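Long-range contact in chitin binding protein (Tectaria macrodonta, PDB 6IF7), which binds copper and probably chitin, and is possibly a lytic polysaccharide monooxygenase of the AA10 family with insecticidal activity: residues D80-S88 with Y175-T183. Residues are numbered along the deposited sequence; the frame is centred on the assembly and turned at random.
Sequences DWIATPLPS and YSCSDVYFT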
ATOM      1  N   ASP A  80     -15.737  -3.201   0.918  1.00 30.15           N
ATOM      2  CA  ASP A  80     -15.982  -2.766  -0.471  1.00 29.66           C
ATOM      3  C   ASP A  80     -14.868  -1.885  -1.067  1.00 28.38           C
ATOM      4  O   ASP A  80     -15.101  -1.219  -2.064  1.00 28.72           O
ATOM      5  CB  ASP A  80     -17.342  -2.047  -0.552  1.00 29.82           C
ATOM      6  CG  ASP A  80     -17.396  -0.799   0.343  1.00 31.43           C
ATOM      7  OD1 ASP A  80     -16.410  -0.524   1.089  1.00 32.63           O
ATOM      8  OD2 ASP A  80     -18.411  -0.096   0.305  1.00 31.36           O
ATOM      9  N   TRP A  81     -13.667  -1.875  -0.477  1.00 27.47           N
ATOM     10  CA  TRP A  81     -12.515  -1.282  -1.158  1.00 27.07           C
ATOM     11  C   TRP A  81     -12.363  -1.968  -2.527  1.00 27.32           C
ATOM     12  O   TRP A  81     -12.479  -3.183  -2.634  1.00 24.19           O
ATOM     13  CB  TRP A  81     -11.220  -1.471  -0.378  1.00 25.96           C
ATOM     14  CG  TRP A  81     -11.037  -0.634   0.864  1.00 25.43           C
ATOM     15  CD1 TRP A  81     -11.068  -1.078   2.147  1.00 24.92           C
ATOM     16  CD2 TRP A  81     -10.753   0.775   0.934  1.00 25.68           C
ATOM     17  NE1 TRP A  81     -10.834  -0.043   3.024  1.00 25.49           N
ATOM     18  CE2 TRP A  81     -10.636   1.110   2.313  1.00 24.98           C
ATOM     19  CE3 TRP A  81     -10.596   1.789  -0.029  1.00 26.96           C
ATOM     20  CZ2 TRP A  81     -10.362   2.411   2.764  1.00 24.98           C
ATOM     21  CZ3 TRP A  81     -10.326   3.114   0.425  1.00 27.69           C
ATOM     22  CH2 TRP A  81     -10.195   3.395   1.812  1.00 26.92           C
ATOM     23  N   ILE A  82     -12.131  -1.190  -3.575  1.00 28.64           N
ATOM     24  CA  ILE A  82     -12.002  -1.778  -4.907  1.00 28.24           C
ATOM     25  C   ILE A  82     -10.648  -2.479  -4.952  1.00 28.30           C
ATOM     26  O   ILE A  82      -9.642  -1.918  -4.539  1.00 27.11           O
ATOM     27  CB  ILE A  82     -12.176  -0.752  -6.037  1.00 27.21           C
ATOM     28  CG1 ILE A  82     -13.587  -0.157  -5.949  1.00 28.75           C
ATOM     29  CG2 ILE A  82     -11.993  -1.429  -7.408  1.00 26.59           C
ATOM     30  CD1 ILE A  82     -13.917   0.871  -7.021  1.00 30.19           C
ATOM     31  N   ALA A  83     -10.662  -3.717  -5.429  1.00 28.58           N
ATOM     32  CA  ALA A  83      -9.525  -4.608  -5.339  1.00 26.96           C
ATOM     33  C   ALA A  83      -9.026  -4.990  -6.732  1.00 26.06           C
ATOM     34  O   ALA A  83      -9.807  -5.077  -7.672  1.00 24.93           O
ATOM     35  CB  ALA A  83      -9.911  -5.848  -4.562  1.00 28.27           C
ATOM     36  N   THR A  84      -7.716  -5.184  -6.837  1.00 24.42           N
ATOM     37  CA  THR A  84      -7.068  -5.594  -8.067  1.00 25.58           C
ATOM     38  C   THR A  84      -6.984  -7.121  -8.083  1.00 26.75           C
ATOM     39  O   THR A  84      -6.362  -7.699  -7.186  1.00 25.15           O
ATOM     40  CB  THR A  84      -5.673  -4.949  -8.176  1.00 24.09           C
ATOM     41  OG1 THR A  84      -5.817  -3.520  -8.198  1.00 23.72           O
ATOM     42  CG2 THR A  84      -4.959  -5.383  -9.441  1.00 25.70           C
ATOM     43  N   PRO A  85      -7.643  -7.776  -9.065  1.00 28.31           N
ATOM     44  CA  PRO A  85      -7.502  -9.230  -9.228  1.00 29.38           C
ATOM     45  C   PRO A  85      -6.034  -9.610  -9.450  1.00 29.81           C
ATOM     46  O   PRO A  85      -5.351  -8.954 -10.222  1.00 29.89           O
ATOM     47  CB  PRO A  85      -8.318  -9.531 -10.499  1.00 30.58           C
ATOM     48  CG  PRO A  85      -9.312  -8.422 -10.576  1.00 30.69           C
ATOM     49  CD  PRO A  85      -8.597  -7.210 -10.047  1.00 29.02           C
ATOM     50  N   LEU A  86      -5.578 -10.662  -8.784  1.00 31.09           N
ATOM     51  CA  LEU A  86      -4.168 -11.039  -8.765  1.00 33.91           C
ATOM     52  C   LEU A  86      -4.039 -12.575  -8.735  1.00 32.77           C
ATOM     53  O   LEU A  86      -4.669 -13.202  -7.915  1.00 30.09           O
ATOM     54  CB  LEU A  86      -3.552 -10.429  -7.491  1.00 36.29           C
ATOM     55  CG  LEU A  86      -2.054 -10.487  -7.257  1.00 38.01           C
ATOM     56  CD1 LEU A  86      -1.272 -10.204  -8.508  1.00 41.72           C
ATOM     57  CD2 LEU A  86      -1.656  -9.494  -6.181  1.00 41.07           C
ATOM     58  N   PRO A  87      -3.232 -13.186  -9.627  1.00 34.48           N
ATOM     59  CA  PRO A  87      -3.034 -14.647  -9.481  1.00 33.06           C
ATOM     60  C   PRO A  87      -2.126 -15.029  -8.306  1.00 30.70           C
ATOM     61  O   PRO A  87      -1.085 -14.401  -8.088  1.00 30.08           O
ATOM     62  CB  PRO A  87      -2.409 -15.053 -10.817  1.00 34.29           C
ATOM     63  CG  PRO A  87      -1.796 -13.808 -11.334  1.00 35.33           C
ATOM     64  CD  PRO A  87      -2.744 -12.716 -10.932  1.00 35.33           C
ATOM     65  N   SER A  88      -2.578 -16.024  -7.545  1.00 28.82           N
ATOM     66  CA  SER A  88      -1.826 -16.660  -6.478  1.00 28.47           C
ATOM     67  C   SER A  88      -0.884 -17.711  -7.094  1.00 29.88           C
ATOM     68  O   SER A  88      -1.322 -18.464  -7.941  1.00 31.18           O
ATOM     69  CB  SER A  88      -2.814 -17.339  -5.525  1.00 27.13           C
ATOM     70  OG  SER A  88      -2.149 -17.959  -4.446  1.00 26.70           O
ATOM     71  N   TYR A 175       4.698   4.176   2.869  1.00 25.38           N
ATOM     72  CA  TYR A 175       3.854   3.024   3.198  1.00 25.34           C
ATOM     73  C   TYR A 175       2.632   3.013   2.310  1.00 25.05           C
ATOM     74  O   TYR A 175       1.967   4.036   2.153  1.00 23.58           O
ATOM     75  CB  TYR A 175       3.457   3.096   4.667  1.00 26.37           C
ATOM     76  CG  TYR A 175       4.671   3.154   5.596  1.00 25.89           C
ATOM     77  CD1 TYR A 175       5.258   1.983   6.078  1.00 25.56           C
ATOM     78  CD2 TYR A 175       5.240   4.370   5.955  1.00 26.54           C
ATOM     79  CE1 TYR A 175       6.373   2.028   6.903  1.00 26.90           C
ATOM     80  CE2 TYR A 175       6.359   4.435   6.780  1.00 26.56           C
ATOM     81  CZ  TYR A 175       6.917   3.267   7.261  1.00 27.65           C
ATOM     82  OH  TYR A 175       8.022   3.313   8.081  1.00 26.47           O
ATOM     83  N   SER A 176       2.360   1.848   1.720  1.00 25.23           N
ATOM     84  CA  SER A 176       1.282   1.657   0.751  1.00 24.94           C
ATOM     85  C   SER A 176       0.432   0.408   1.055  1.00 24.33           C
ATOM     86  O   SER A 176       0.975  -0.692   1.199  1.00 24.19           O
ATOM     87  CB  SER A 176       1.916   1.519  -0.631  1.00 24.17           C
ATOM     88  OG  SER A 176       0.954   1.201  -1.607  1.00 25.39           O
ATOM     89  N   CYS A 177      -0.888   0.576   1.136  1.00 24.95           N
ATOM     90  CA  CYS A 177      -1.858  -0.552   1.193  1.00 26.38           C
ATOM     91  C   CYS A 177      -2.550  -0.685  -0.152  1.00 23.81           C
ATOM     92  O   CYS A 177      -3.087   0.312  -0.636  1.00 21.50           O
ATOM     93  CB  CYS A 177      -2.958  -0.310   2.224  1.00 26.42           C
ATOM     94  SG  CYS A 177      -2.409  -0.536   3.914  1.00 34.42           S
ATOM     95  N   SER A 178      -2.576  -1.905  -0.700  1.00 22.68           N
ATOM     96  CA  SER A 178      -3.309  -2.205  -1.939  1.00 23.88           C
ATOM     97  C   SER A 178      -4.262  -3.393  -1.708  1.00 24.79           C
ATOM     98  O   SER A 178      -3.862  -4.465  -1.264  1.00 24.34           O
ATOM     99  CB  SER A 178      -2.360  -2.486  -3.113  1.00 23.92           C
ATOM    100  OG  SER A 178      -1.487  -1.376  -3.370  1.00 22.14           O
ATOM    101  N   ASP A 179      -5.537  -3.171  -2.004  1.00 24.87           N
ATOM    102  CA  ASP A 179      -6.549  -4.194  -1.906  1.00 24.20           C
ATOM    103  C   ASP A 179      -6.421  -5.056  -3.155  1.00 23.75           C
ATOM    104  O   ASP A 179      -6.293  -4.554  -4.251  1.00 20.72           O
ATOM    105  CB  ASP A 179      -7.922  -3.543  -1.815  1.00 25.14           C
ATOM    106  CG  ASP A 179      -8.061  -2.706  -0.564  1.00 26.79           C
ATOM    107  OD1 ASP A 179      -8.149  -3.295   0.522  1.00 27.34           O
ATOM    108  OD2 ASP A 179      -8.050  -1.466  -0.638  1.00 27.36           O
ATOM    109  N   VAL A 180      -6.433  -6.360  -2.960  1.00 23.76           N
ATOM    110  CA  VAL A 180      -6.304  -7.301  -4.055  1.00 24.46           C
ATOM    111  C   VAL A 180      -7.273  -8.430  -3.836  1.00 24.44           C
ATOM    112  O   VAL A 180      -7.805  -8.580  -2.764  1.00 23.43           O
ATOM    113  CB  VAL A 180      -4.861  -7.852  -4.206  1.00 23.95           C
ATOM    114  CG1 VAL A 180      -3.899  -6.711  -4.485  1.00 24.61           C
ATOM    115  CG2 VAL A 180      -4.414  -8.659  -2.981  1.00 24.42           C
ATOM    116  N   TYR A 181      -7.481  -9.217  -4.874  1.00 25.87           N
ATOM    117  CA  TYR A 181      -8.360 -10.356  -4.805  1.00 28.12           C
ATOM    118  C   TYR A 181      -7.617 -11.495  -5.506  1.00 26.57           C
ATOM    119  O   TYR A 181      -7.369 -11.410  -6.694  1.00 24.97           O
ATOM    120  CB  TYR A 181      -9.688 -10.031  -5.518  1.00 29.16           C
ATOM    121  CG  TYR A 181     -10.719 -11.095  -5.313  1.00 30.99           C
ATOM    122  CD1 TYR A 181     -10.741 -12.239  -6.115  1.00 32.88           C
ATOM    123  CD2 TYR A 181     -11.668 -10.968  -4.309  1.00 32.87           C
ATOM    124  CE1 TYR A 181     -11.687 -13.233  -5.912  1.00 33.18           C
ATOM    125  CE2 TYR A 181     -12.611 -11.952  -4.094  1.00 33.42           C
ATOM    126  CZ  TYR A 181     -12.623 -13.065  -4.894  1.00 34.65           C
ATOM    127  OH  TYR A 181     -13.578 -14.000  -4.639  1.00 37.46           O
ATOM    128  N   PHE A 182      -7.259 -12.541  -4.767  1.00 26.15           N
ATOM    129  CA  PHE A 182      -6.476 -13.638  -5.327  1.00 26.47           C
ATOM    130  C   PHE A 182      -7.347 -14.587  -6.121  1.00 28.48           C
ATOM    131  O   PHE A 182      -8.343 -15.075  -5.617  1.00 28.36           O
ATOM    132  CB  PHE A 182      -5.694 -14.369  -4.249  1.00 25.56           C
ATOM    133  CG  PHE A 182      -4.423 -13.708  -3.926  1.00 24.99           C
ATOM    134  CD1 PHE A 182      -3.395 -13.714  -4.847  1.00 25.36           C
ATOM    135  CD2 PHE A 182      -4.269 -13.035  -2.750  1.00 25.76           C
ATOM    136  CE1 PHE A 182      -2.215 -13.057  -4.595  1.00 26.82           C
ATOM    137  CE2 PHE A 182      -3.088 -12.388  -2.480  1.00 28.15           C
ATOM    138  CZ  PHE A 182      -2.056 -12.393  -3.406  1.00 27.05           C
ATOM    139  N   THR A 183      -6.976 -14.826  -7.368  1.00 32.90           N
ATOM    140  CA  THR A 183      -7.873 -15.510  -8.304  1.00 40.36           C
ATOM    141  C   THR A 183      -7.120 -15.858  -9.576  1.00 44.33           C
ATOM    142  O   THR A 183      -6.501 -14.981 -10.216  1.00 40.16           O
ATOM    143  CB  THR A 183      -9.131 -14.636  -8.622  1.00 44.34           C
ATOM    144  OG1 THR A 183     -10.141 -15.417  -9.281  1.00 51.49           O
ATOM    145  CG2 THR A 183      -8.788 -13.389  -9.468  1.00 42.53           C
ATOM    146  OXT THR A 183      -7.103 -17.040  -9.956  1.00 48.34           O
TER
HETATM  147  O   HOH W   1      -8.720   0.061  -2.823  1.00 28.94           O
HETATM  148  O   HOH W   2      -5.375  -2.512  -5.823  1.00 19.01           O
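A parallel strand pair, Thr84-Leu86 beside the C-terminal strand ending at Phe182, adds a short strand to the mixed sheet of the AA10 immunoglobulin-like core. Thr84 N donates to Asp179 O (3.0 Å, nearly straight at 169°), and Thr84 O accepts Tyr181 N; Leu86 N then donates to Tyr181 O, and Leu86 O accepts Thr183 N (2.9 Å). Pro85 lacks an N-H, but its CA-H makes a CA-H...O contact with Tyr181 O (CA to O 3.3 Å). On the buried face the first torsion of Leu86 (chi1 -172°) carries CG to 3.7 Å from Phe182 CE1 and CD2 to 4.0 Å from Val180 CG1; Ile161 and Phe93 also touch this leucine. Ser88 N sits at the edge of the Phe182 ring, and Ser88 CB is 3.7 Å from CD1. In the loop ahead of the short strand, Trp81 CB lies 3.2 Å from Asp179 OD2, the carboxylate turned only 14° from the indole plane; Arg10 binds OD2 and forms a cation-pi pair with the indole, whose NE1 donates to Leu76 O. With an alanine here, Arg10 would probably lose its aromatic partner and Leu76 O its indole donor, leaving a gap beside the Asp179 carboxylate. One water bridges Ile82 O to Asp179 OD2, another Thr84 OG1 to Asp179 O. Backbone bonds thus fix the register, and the Asp179-Arg10 salt bridge probably offsets charge at the loop end.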